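Local coordinates for GTP pyrophosphokinase (PDB 2BE3), which probably transfers pyrophosphate from ATP to GTP or GDP, making the alarmone (p)ppGpp, at residues K23-G28 and R99-I104; K31-R34 and H39-I42; I95-K98 and R103-Q106. All coordinates share one frame; numbering follows the deposited sequence.

Contact 1: K23-G28 and R99-I104; sequences KIKLRG and RQDMRI
Lys-25, on helix 6-35, reaches Asp-101, in the turn leading into strand 102-109, and the two side chains arrive from opposite directions. Lys-25 NZ forms a salt bridge with Asp-101 OD2 at 2.9 Å, on the anti lone pair of that oxygen. The ammonium has its main second partner in Tyr-128 OH on strand 122-130, a hydrogen bond. Arg-99, two residues earlier on the same turn, takes the carboxylate side-on: NE gives a hydrogen bond to Asp-101 OD1 (2.8 Å), and NH2 a nearly straight one to Asp-101 OD2 (2.6 Å, 176° at the hydrogen). Asp-101 OD2 lies in the guanidinium plane, yet Arg-99 NH2 approaches from above the carboxylate plane, 36° out of it. A bend at chi3 of Arg-99 (68°) folds the guanidinium back over the turn to make this grip. The apolar part is the lysine chain, extended beyond CG, whose CB, CG and CD run past Arg-99 NH2, with CD at 3.7 Å. Asp-131 of the second subunit makes a long, weak ion pair with Arg-99. One aspartate is thus held through both oxygens by two cations, with OD2 accepting from each; this should favour the ionised carboxylate, partly opposed by the like charge of Asp-131 near OD1, and it ties the turn to the helix through Lys-25.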
ATOM      1  N   LYS A  23      -6.325   0.653  -3.182  1.00 73.31           N
ATOM      2  CA  LYS A  23      -7.446   0.590  -2.213  1.00 74.36           C
ATOM      3  C   LYS A  23      -7.060   1.131  -0.878  1.00 73.43           C
ATOM      4  O   LYS A  23      -7.807   1.893  -0.313  1.00 75.93           O
ATOM      5  CB  LYS A  23      -8.027  -0.823  -2.033  1.00 74.39           C
ATOM      6  CG  LYS A  23      -8.951  -1.209  -3.156  1.00 76.80           C
ATOM      7  CD  LYS A  23      -9.730  -2.481  -2.883  1.00 80.53           C
ATOM      8  CE  LYS A  23      -8.835  -3.627  -2.574  1.00 83.77           C
ATOM      9  NZ  LYS A  23      -9.648  -4.870  -2.481  1.00 88.59           N
ATOM     10  N   ILE A  24      -5.914   0.739  -0.351  1.00 72.84           N
ATOM     11  CA  ILE A  24      -5.482   1.235   0.951  1.00 71.81           C
ATOM     12  C   ILE A  24      -5.128   2.734   0.902  1.00 71.49           C
ATOM     13  O   ILE A  24      -5.482   3.496   1.799  1.00 71.64           O
ATOM     14  CB  ILE A  24      -4.317   0.378   1.512  1.00 72.28           C
ATOM     15  CG1 ILE A  24      -4.833  -0.986   1.977  1.00 72.07           C
ATOM     16  CG2 ILE A  24      -3.564   1.084   2.657  1.00 70.24           C
ATOM     17  CD1 ILE A  24      -3.708  -2.050   1.969  1.00 73.35           C
ATOM     18  N   LYS A  25      -4.445   3.153  -0.153  1.00 71.42           N
ATOM     19  CA  LYS A  25      -4.091   4.561  -0.333  1.00 71.40           C
ATOM     20  C   LYS A  25      -5.315   5.459  -0.521  1.00 71.21           C
ATOM     21  O   LYS A  25      -5.403   6.487   0.090  1.00 70.71           O
ATOM     22  CB  LYS A  25      -3.087   4.723  -1.463  1.00 71.46           C
ATOM     23  CG  LYS A  25      -1.689   4.285  -1.045  1.00 71.63           C
ATOM     24  CD  LYS A  25      -0.852   4.011  -2.280  1.00 73.89           C
ATOM     25  CE  LYS A  25       0.639   4.114  -1.963  1.00 74.92           C
ATOM     26  NZ  LYS A  25       1.440   4.058  -3.225  1.00 76.43           N
ATOM     27  N   LEU A  26      -6.289   5.028  -1.308  1.00 71.64           N
ATOM     28  CA  LEU A  26      -7.505   5.810  -1.488  1.00 72.12           C
ATOM     29  C   LEU A  26      -8.356   5.941  -0.210  1.00 72.86           C
ATOM     30  O   LEU A  26      -8.844   7.036   0.099  1.00 73.62           O
ATOM     31  CB  LEU A  26      -8.308   5.242  -2.650  1.00 72.33           C
ATOM     32  CG  LEU A  26      -7.557   5.453  -3.970  1.00 71.91           C
ATOM     33  CD1 LEU A  26      -8.173   4.673  -5.099  1.00 70.94           C
ATOM     34  CD2 LEU A  26      -7.434   6.926  -4.314  1.00 73.39           C
ATOM     35  N   ARG A  27      -8.498   4.835   0.537  1.00 72.25           N
ATOM     36  CA  ARG A  27      -9.098   4.847   1.853  1.00 71.99           C
ATOM     37  C   ARG A  27      -8.319   5.685   2.859  1.00 72.28           C
ATOM     38  O   ARG A  27      -8.901   6.217   3.798  1.00 72.96           O
ATOM     39  CB  ARG A  27      -9.254   3.415   2.365  1.00 72.18           C
ATOM     40  CG  ARG A  27     -10.220   2.602   1.519  1.00 72.01           C
ATOM     41  CD  ARG A  27     -10.206   1.156   1.899  1.00 69.35           C
ATOM     42  NE  ARG A  27     -11.114   0.428   1.041  1.00 67.58           N
ATOM     43  CZ  ARG A  27     -11.129  -0.889   0.888  1.00 66.47           C
ATOM     44  NH1 ARG A  27     -10.264  -1.664   1.548  1.00 63.98           N
ATOM     45  NH2 ARG A  27     -12.013  -1.419   0.057  1.00 63.01           N
ATOM     46  N   GLY A  28      -7.005   5.823   2.690  1.00 72.22           N
ATOM     47  CA  GLY A  28      -6.233   6.599   3.650  1.00 71.25           C
ATOM     48  C   GLY A  28      -6.521   8.080   3.458  1.00 71.40           C
ATOM     49  O   GLY A  28      -6.476   8.852   4.409  1.00 71.66           O
ATOM     50  N   ARG A  99      -0.659  13.802  -6.004  1.00 76.42           N
ATOM     51  CA  ARG A  99       0.118  12.609  -5.631  1.00 76.34           C
ATOM     52  C   ARG A  99       1.347  12.346  -6.507  1.00 77.36           C
ATOM     53  O   ARG A  99       1.277  12.419  -7.747  1.00 77.09           O
ATOM     54  CB  ARG A  99      -0.780  11.383  -5.680  1.00 75.84           C
ATOM     55  CG  ARG A  99      -1.925  11.428  -4.680  1.00 76.14           C
ATOM     56  CD  ARG A  99      -2.648  10.094  -4.667  1.00 75.65           C
ATOM     57  NE  ARG A  99      -1.809   9.034  -4.105  1.00 76.13           N
ATOM     58  CZ  ARG A  99      -1.835   8.652  -2.827  1.00 75.95           C
ATOM     59  NH1 ARG A  99      -2.654   9.225  -1.959  1.00 73.60           N
ATOM     60  NH2 ARG A  99      -1.031   7.688  -2.420  1.00 77.14           N
ATOM     61  N   GLN A 100       2.462  12.006  -5.861  1.00 77.41           N
ATOM     62  CA  GLN A 100       3.698  11.723  -6.581  1.00 77.16           C
ATOM     63  C   GLN A 100       3.892  10.221  -6.786  1.00 77.63           C
ATOM     64  O   GLN A 100       4.908   9.803  -7.278  1.00 77.42           O
ATOM     65  CB  GLN A 100       4.895  12.346  -5.847  1.00 76.99           C
ATOM     66  CG  GLN A 100       5.021  12.012  -4.366  1.00 79.90           C
ATOM     67  CD  GLN A 100       5.676  10.629  -4.071  1.00 83.38           C
ATOM     68  OE1 GLN A 100       6.860  10.396  -4.411  1.00 82.86           O
ATOM     69  NE2 GLN A 100       4.914   9.729  -3.397  1.00 79.54           N
ATOM     70  N   ASP A 101       2.917   9.402  -6.385  1.00 78.12           N
ATOM     71  CA  ASP A 101       3.027   7.952  -6.570  1.00 78.96           C
ATOM     72  C   ASP A 101       2.253   7.480  -7.808  1.00 79.42           C
ATOM     73  O   ASP A 101       2.045   6.278  -8.024  1.00 79.22           O
ATOM     74  CB  ASP A 101       2.579   7.191  -5.305  1.00 78.57           C
ATOM     75  CG  ASP A 101       1.111   7.395  -4.988  1.00 79.90           C
ATOM     76  OD1 ASP A 101       0.493   8.332  -5.539  1.00 80.51           O
ATOM     77  OD2 ASP A 101       0.562   6.626  -4.168  1.00 82.56           O
HETATM   78  N   MSE A 102       1.813   8.432  -8.612  1.00 79.92           N
HETATM   79  CA  MSE A 102       1.120   8.108  -9.852  1.00 82.33           C
HETATM   80  C   MSE A 102       1.250   9.257 -10.829  1.00 79.41           C
HETATM   81  O   MSE A 102       1.540  10.405 -10.455  1.00 78.12           O
HETATM   82  CB  MSE A 102      -0.366   7.811  -9.588  1.00 82.06           C
HETATM   83  CG  MSE A 102      -1.092   8.968  -8.947  1.00 83.44           C
HETATM   84 SE   MSE A 102      -2.962   8.567  -8.465  1.00 93.95          SE
HETATM   85  CE  MSE A 102      -2.723   7.055  -7.048  1.00 88.04           C
ATOM     86  N   ARG A 103       1.013   8.943 -12.088  1.00 78.09           N
ATOM     87  CA  ARG A 103       1.014   9.955 -13.113  1.00 77.02           C
ATOM     88  C   ARG A 103      -0.300   9.822 -13.836  1.00 75.74           C
ATOM     89  O   ARG A 103      -0.625   8.742 -14.341  1.00 75.07           O
ATOM     90  CB  ARG A 103       2.201   9.777 -14.051  1.00 76.55           C
ATOM     91  CG  ARG A 103       2.179  10.724 -15.230  1.00 81.50           C
ATOM     92  CD  ARG A 103       3.495  10.722 -15.983  1.00 88.25           C
ATOM     93  NE  ARG A 103       3.597   9.606 -16.922  1.00 95.50           N
ATOM     94  CZ  ARG A 103       3.567   9.742 -18.254  1.00100.35           C
ATOM     95  NH1 ARG A 103       3.430  10.960 -18.797  1.00100.92           N
ATOM     96  NH2 ARG A 103       3.673   8.667 -19.051  1.00100.41           N
ATOM     97  N   ILE A 104      -1.059  10.917 -13.859  1.00 74.93           N
ATOM     98  CA  ILE A 104      -2.377  10.941 -14.493  1.00 74.54           C
ATOM     99  C   ILE A 104      -2.188  11.088 -15.981  1.00 74.61           C
ATOM    100  O   ILE A 104      -1.729  12.119 -16.433  1.00 75.35           O
ATOM    101  CB  ILE A 104      -3.286  12.064 -13.925  1.00 74.17           C
ATOM    102  CG1 ILE A 104      -3.640  11.728 -12.484  1.00 74.21           C
ATOM    103  CG2 ILE A 104      -4.567  12.243 -14.772  1.00 71.52           C
ATOM    104  CD1 ILE A 104      -4.353  12.815 -11.772  1.00 75.78           C
TER

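Contact 2: K31-R34 and H39-I42; sequences KQYR and HSPI
Tyr-33, near the end of helix 6-35, lies along the backbone of His-39 to Pro-41, where the chain doubles back. Its CB meets Ser-40, 3.9 Å from Ser-40 CA and about as far from Ser-40 CB. With CG anti to the carbonyl carbon (chi1 -86°), the ring is laid beside the returning segment. CG is about equally close to His-39 O and Ser-40 CA, and CD2 comes within 3.5 Å of the same His-39 oxygen, which approaches obliquely. Pro-41 CD then sits almost centrally over one face, 3.5 Å from the centroid of the Tyr-33 ring and 11° off the normal, a CH-pi contact, and is the nearest partner of CD1, CE1 and CE2. CZ and OH at the tip are met by Pro-41 CG as well. One residue on, the extended Arg-34 side chain is joined to Ser-40 through water. One molecule accepts from Arg-34 NE and Ser-40 N; another accepts from Arg-34 NH2 and donates to Ser-40 O. Both lie over one face of the His-39 ring, toward its rim. Ser-40 OG, anti to the backbone N (chi1 179°), donates to Ile-42 O at 2.8 Å, in the carbonyl plane, linking the loop to the first residue of strand 42-49. Tyr-33 also touches Ile-95 of helix 89-97 and Ile-133 of the second subunit, and Ile-42 packs on Val-92 and Ile-29.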
ATOM      1  N   LYS A  31      -9.557   8.574   5.524  1.00 73.98           N
ATOM      2  CA  LYS A  31      -9.090   8.520   6.895  1.00 76.48           C
ATOM      3  C   LYS A  31      -8.357   9.818   7.302  1.00 76.95           C
ATOM      4  O   LYS A  31      -8.496  10.262   8.444  1.00 77.32           O
ATOM      5  CB  LYS A  31      -8.188   7.283   7.069  1.00 77.16           C
ATOM      6  CG  LYS A  31      -7.585   7.045   8.455  1.00 82.13           C
ATOM      7  CD  LYS A  31      -8.522   6.200   9.371  1.00 86.26           C
ATOM      8  CE  LYS A  31      -9.396   7.101  10.304  1.00 89.53           C
ATOM      9  NZ  LYS A  31     -10.595   6.384  10.899  1.00 89.49           N
ATOM     10  N   GLN A  32      -7.600  10.418   6.377  1.00 77.09           N
ATOM     11  CA  GLN A  32      -6.849  11.655   6.662  1.00 77.92           C
ATOM     12  C   GLN A  32      -7.733  12.856   6.925  1.00 78.04           C
ATOM     13  O   GLN A  32      -7.527  13.578   7.896  1.00 78.65           O
ATOM     14  CB  GLN A  32      -5.857  11.985   5.550  1.00 77.37           C
ATOM     15  CG  GLN A  32      -4.524  11.295   5.767  1.00 79.37           C
ATOM     16  CD  GLN A  32      -3.667  11.192   4.512  1.00 81.70           C
ATOM     17  OE1 GLN A  32      -3.937  11.826   3.489  1.00 84.69           O
ATOM     18  NE2 GLN A  32      -2.625  10.383   4.588  1.00 82.69           N
ATOM     19  N   TYR A  33      -8.705  13.073   6.048  1.00 78.17           N
ATOM     20  CA  TYR A  33      -9.769  14.036   6.284  1.00 78.47           C
ATOM     21  C   TYR A  33     -10.406  13.878   7.673  1.00 77.96           C
ATOM     22  O   TYR A  33     -10.509  14.826   8.421  1.00 77.16           O
ATOM     23  CB  TYR A  33     -10.858  13.839   5.241  1.00 79.64           C
ATOM     24  CG  TYR A  33     -10.655  14.578   3.954  1.00 80.57           C
ATOM     25  CD1 TYR A  33     -10.206  13.909   2.825  1.00 81.00           C
ATOM     26  CD2 TYR A  33     -10.963  15.947   3.845  1.00 82.39           C
ATOM     27  CE1 TYR A  33     -10.031  14.569   1.600  1.00 83.51           C
ATOM     28  CE2 TYR A  33     -10.774  16.640   2.616  1.00 84.60           C
ATOM     29  CZ  TYR A  33     -10.310  15.932   1.491  1.00 84.15           C
ATOM     30  OH  TYR A  33     -10.139  16.565   0.259  1.00 84.05           O
ATOM     31  N   ARG A  34     -10.805  12.665   8.009  1.00 77.82           N
ATOM     32  CA  ARG A  34     -11.501  12.422   9.256  1.00 78.89           C
ATOM     33  C   ARG A  34     -10.605  12.651  10.485  1.00 80.28           C
ATOM     34  O   ARG A  34     -11.067  13.141  11.522  1.00 79.82           O
ATOM     35  CB  ARG A  34     -12.140  11.028   9.236  1.00 78.00           C
ATOM     36  CG  ARG A  34     -13.263  10.891   8.211  1.00 75.82           C
ATOM     37  CD  ARG A  34     -13.815   9.477   8.189  1.00 73.67           C
ATOM     38  NE  ARG A  34     -14.917   9.337   7.241  1.00 72.97           N
ATOM     39  CZ  ARG A  34     -15.486   8.177   6.909  1.00 75.79           C
ATOM     40  NH1 ARG A  34     -15.051   7.039   7.450  1.00 73.59           N
ATOM     41  NH2 ARG A  34     -16.495   8.143   6.018  1.00 76.47           N
ATOM     42  N   HIS A  39     -14.883  16.359   7.135  1.00 85.06           N
ATOM     43  CA  HIS A  39     -15.707  15.386   6.459  1.00 82.51           C
ATOM     44  C   HIS A  39     -14.994  14.964   5.152  1.00 80.99           C
ATOM     45  O   HIS A  39     -14.404  15.780   4.468  1.00 80.49           O
ATOM     46  CB  HIS A  39     -17.097  15.980   6.215  1.00 81.97           C
ATOM     47  CG  HIS A  39     -17.980  15.108   5.398  1.00 80.11           C
ATOM     48  ND1 HIS A  39     -18.896  14.244   5.958  1.00 79.51           N
ATOM     49  CD2 HIS A  39     -18.056  14.932   4.059  1.00 77.80           C
ATOM     50  CE1 HIS A  39     -19.519  13.591   4.996  1.00 78.83           C
ATOM     51  NE2 HIS A  39     -19.027  13.989   3.834  1.00 79.23           N
ATOM     52  N   SER A  40     -15.038  13.672   4.849  1.00 79.69           N
ATOM     53  CA  SER A  40     -14.395  13.119   3.667  1.00 78.63           C
ATOM     54  C   SER A  40     -15.314  13.150   2.435  1.00 78.12           C
ATOM     55  O   SER A  40     -16.422  12.619   2.487  1.00 77.69           O
ATOM     56  CB  SER A  40     -13.955  11.684   3.941  1.00 77.85           C
ATOM     57  OG  SER A  40     -13.345  11.149   2.782  1.00 76.91           O
ATOM     58  N   PRO A  41     -14.850  13.756   1.324  1.00 77.94           N
ATOM     59  CA  PRO A  41     -15.597  13.635   0.043  1.00 78.43           C
ATOM     60  C   PRO A  41     -15.809  12.158  -0.345  1.00 78.89           C
ATOM     61  O   PRO A  41     -16.927  11.767  -0.754  1.00 80.01           O
ATOM     62  CB  PRO A  41     -14.708  14.329  -0.984  1.00 77.57           C
ATOM     63  CG  PRO A  41     -13.394  14.625  -0.283  1.00 77.70           C
ATOM     64  CD  PRO A  41     -13.611  14.545   1.192  1.00 78.22           C
ATOM     65  N   ILE A  42     -14.760  11.357  -0.141  1.00 78.14           N
ATOM     66  CA  ILE A  42     -14.775   9.926  -0.381  1.00 76.94           C
ATOM     67  C   ILE A  42     -15.515   9.178   0.694  1.00 78.03           C
ATOM     68  O   ILE A  42     -15.111   9.250   1.844  1.00 79.26           O
ATOM     69  CB  ILE A  42     -13.318   9.392  -0.436  1.00 77.14           C
ATOM     70  CG1 ILE A  42     -12.546  10.133  -1.548  1.00 74.69           C
ATOM     71  CG2 ILE A  42     -13.299   7.847  -0.533  1.00 72.93           C
ATOM     72  CD1 ILE A  42     -11.089   9.803  -1.655  1.00 75.66           C
TER
HETATM   73  O   HOH W   1     -17.489  10.675   4.621  1.00 49.66           O
HETATM   74  O   HOH W   2     -16.323  11.902   6.671  1.00 53.24           O

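Contact 3: I95-K98 and R103-Q106; sequences ILHK and RIIQ
The His-97 imidazole carries the methyl CD1 of Ile-104 over one face, 3.4 Å from the ring centroid and only 4° off the normal, a well-centred CH-pi contact. The other flat group, the guanidinium of Arg-103, lies on the far side of the strand, where Ile-105 CG2 rests 3.8 Å above its centre. The contact belongs to a beta-alpha-beta crossover in the mixed sheet: helix 89-97 connects strand 77-83 to the parallel strand 102-109, with strands 137-147 and 122-130 between them, and the last turn of the helix packs on the first residues of the strand that follows it. Ile-104 points at the helix. Its CG1 stands anti to the carbonyl carbon (chi1 -68°) and the chain runs on extended, which brings CD1 over the face of the His-97 ring, the two side chains crossing at about a right angle. Because the methyl is so central, it stays almost equally far from all five ring atoms, with CD2 of His-97 closest at 3.5 Å. Leu-96 flanks it: CD1 of Ile-104 also lies 4.0 Å from Leu-96 CB and 3.9 Å from the carbonyl carbon of Leu-96, so one methyl is shared by side chain and backbone at the helix end. The polar end of the imidazole is occupied too, for His-97 NE2 is hydrogen-bonded to Glu-107 OE2 farther along the strand, which would limit rotation of the ring. On the sheet side Ile-104 packs on Val-124 and Val-126. Just beyond it, Ile-105 and Gln-106 both face Val-125, a classic beta bulge in this outermost strand. The second Ile-104 branch, CG2, adds a looser touch on the His-97 rim, at 4.1 Å from CE1.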
ATOM      1  N   ILE A  95      -6.937  16.001  -5.463  1.00 69.16           N
ATOM      2  CA  ILE A  95      -6.082  15.227  -4.570  1.00 70.12           C
ATOM      3  C   ILE A  95      -5.232  14.220  -5.357  1.00 70.32           C
ATOM      4  O   ILE A  95      -4.102  14.009  -4.996  1.00 71.59           O
ATOM      5  CB  ILE A  95      -6.897  14.508  -3.456  1.00 70.58           C
ATOM      6  CG1 ILE A  95      -7.514  15.520  -2.490  1.00 70.78           C
ATOM      7  CG2 ILE A  95      -6.009  13.567  -2.632  1.00 71.62           C
ATOM      8  CD1 ILE A  95      -8.709  14.902  -1.754  1.00 75.84           C
ATOM      9  N   LEU A  96      -5.775  13.601  -6.409  1.00 70.06           N
ATOM     10  CA  LEU A  96      -4.997  12.687  -7.242  1.00 70.15           C
ATOM     11  C   LEU A  96      -3.880  13.395  -7.991  1.00 70.86           C
ATOM     12  O   LEU A  96      -2.785  12.834  -8.067  1.00 71.55           O
ATOM     13  CB  LEU A  96      -5.873  11.861  -8.212  1.00 69.64           C
ATOM     14  CG  LEU A  96      -6.943  10.993  -7.510  1.00 71.27           C
ATOM     15  CD1 LEU A  96      -7.784  10.268  -8.530  1.00 71.97           C
ATOM     16  CD2 LEU A  96      -6.339  10.029  -6.490  1.00 67.92           C
ATOM     17  N   HIS A  97      -4.125  14.603  -8.524  1.00 70.79           N
ATOM     18  CA  HIS A  97      -3.067  15.347  -9.242  1.00 71.92           C
ATOM     19  C   HIS A  97      -1.882  15.716  -8.375  1.00 72.42           C
ATOM     20  O   HIS A  97      -0.779  15.826  -8.842  1.00 72.85           O
ATOM     21  CB  HIS A  97      -3.607  16.615  -9.916  1.00 71.47           C
ATOM     22  CG  HIS A  97      -4.287  16.354 -11.226  1.00 69.86           C
ATOM     23  ND1 HIS A  97      -3.616  16.347 -12.432  1.00 71.50           N
ATOM     24  CD2 HIS A  97      -5.584  16.107 -11.514  1.00 67.26           C
ATOM     25  CE1 HIS A  97      -4.476  16.098 -13.405  1.00 69.78           C
ATOM     26  NE2 HIS A  97      -5.677  15.955 -12.871  1.00 66.21           N
ATOM     27  N   LYS A  98      -2.150  15.914  -7.105  1.00 73.93           N
ATOM     28  CA  LYS A  98      -1.183  16.228  -6.075  1.00 75.78           C
ATOM     29  C   LYS A  98      -0.244  15.039  -5.727  1.00 76.16           C
ATOM     30  O   LYS A  98       0.827  15.242  -5.190  1.00 76.63           O
ATOM     31  CB  LYS A  98      -2.029  16.579  -4.849  1.00 76.02           C
ATOM     32  CG  LYS A  98      -1.376  17.352  -3.769  1.00 77.57           C
ATOM     33  CD  LYS A  98      -2.358  17.580  -2.607  1.00 78.44           C
ATOM     34  CE  LYS A  98      -3.339  18.706  -2.888  1.00 81.65           C
ATOM     35  NZ  LYS A  98      -4.190  18.967  -1.690  1.00 81.70           N
ATOM     36  N   ARG A 103       1.013   8.943 -12.088  1.00 78.09           N
ATOM     37  CA  ARG A 103       1.014   9.955 -13.113  1.00 77.02           C
ATOM     38  C   ARG A 103      -0.300   9.822 -13.836  1.00 75.74           C
ATOM     39  O   ARG A 103      -0.625   8.742 -14.341  1.00 75.07           O
ATOM     40  CB  ARG A 103       2.201   9.777 -14.051  1.00 76.55           C
ATOM     41  CG  ARG A 103       2.179  10.724 -15.230  1.00 81.50           C
ATOM     42  CD  ARG A 103       3.495  10.722 -15.983  1.00 88.25           C
ATOM     43  NE  ARG A 103       3.597   9.606 -16.922  1.00 95.50           N
ATOM     44  CZ  ARG A 103       3.567   9.742 -18.254  1.00100.35           C
ATOM     45  NH1 ARG A 103       3.430  10.960 -18.797  1.00100.92           N
ATOM     46  NH2 ARG A 103       3.673   8.667 -19.051  1.00100.41           N
ATOM     47  N   ILE A 104      -1.059  10.917 -13.859  1.00 74.93           N
ATOM     48  CA  ILE A 104      -2.377  10.941 -14.493  1.00 74.54           C
ATOM     49  C   ILE A 104      -2.188  11.088 -15.981  1.00 74.61           C
ATOM     50  O   ILE A 104      -1.729  12.119 -16.433  1.00 75.35           O
ATOM     51  CB  ILE A 104      -3.286  12.064 -13.925  1.00 74.17           C
ATOM     52  CG1 ILE A 104      -3.640  11.728 -12.484  1.00 74.21           C
ATOM     53  CG2 ILE A 104      -4.567  12.243 -14.772  1.00 71.52           C
ATOM     54  CD1 ILE A 104      -4.353  12.815 -11.772  1.00 75.78           C
ATOM     55  N   ILE A 105      -2.529  10.055 -16.746  1.00 75.05           N
ATOM     56  CA  ILE A 105      -2.310  10.142 -18.180  1.00 76.33           C
ATOM     57  C   ILE A 105      -3.566  10.469 -19.000  1.00 76.69           C
ATOM     58  O   ILE A 105      -3.456  10.901 -20.110  1.00 77.19           O
ATOM     59  CB  ILE A 105      -1.523   8.917 -18.747  1.00 76.78           C
ATOM     60  CG1 ILE A 105      -2.337   7.662 -18.578  1.00 77.63           C
ATOM     61  CG2 ILE A 105      -0.156   8.757 -18.025  1.00 74.16           C
ATOM     62  CD1 ILE A 105      -2.199   6.786 -19.720  1.00 80.70           C
ATOM     63  N   GLN A 106      -4.760  10.272 -18.459  1.00 77.01           N
ATOM     64  CA  GLN A 106      -5.966  10.596 -19.204  1.00 76.92           C
ATOM     65  C   GLN A 106      -7.139  10.748 -18.258  1.00 75.96           C
ATOM     66  O   GLN A 106      -7.277  10.010 -17.309  1.00 76.10           O
ATOM     67  CB  GLN A 106      -6.263   9.512 -20.241  1.00 76.99           C
ATOM     68  CG  GLN A 106      -7.606   9.649 -20.863  1.00 79.81           C
ATOM     69  CD  GLN A 106      -7.795   8.773 -22.078  1.00 86.98           C
ATOM     70  OE1 GLN A 106      -7.423   7.597 -22.092  1.00 89.72           O
ATOM     71  NE2 GLN A 106      -8.398   9.345 -23.115  1.00 90.34           N
TER

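Overall arrangement
Along the chain, contact 1 opens first, on helix 6-35; contact 2 closes at the turn into strand 42-49, contact 3 opens on helix 89-97, and contact 1 ends on Arg-103 and Ile-104, which it shares with contact 3. Contacts 1 and 2 have centres about 14 Å apart, contacts 1 and 3 about 9 Å. Contacts 2 and 3, about 19 Å apart, still meet where the two helices pack together. Helix 6-35 is thus joined to the start of outermost strand 102-109 by contact 1 and to the approach to the other outermost strand, 42-49, by contact 2; contact 3 joins helix 89-97 to 102-109 only. All three contacts have residues that reach the second subunit.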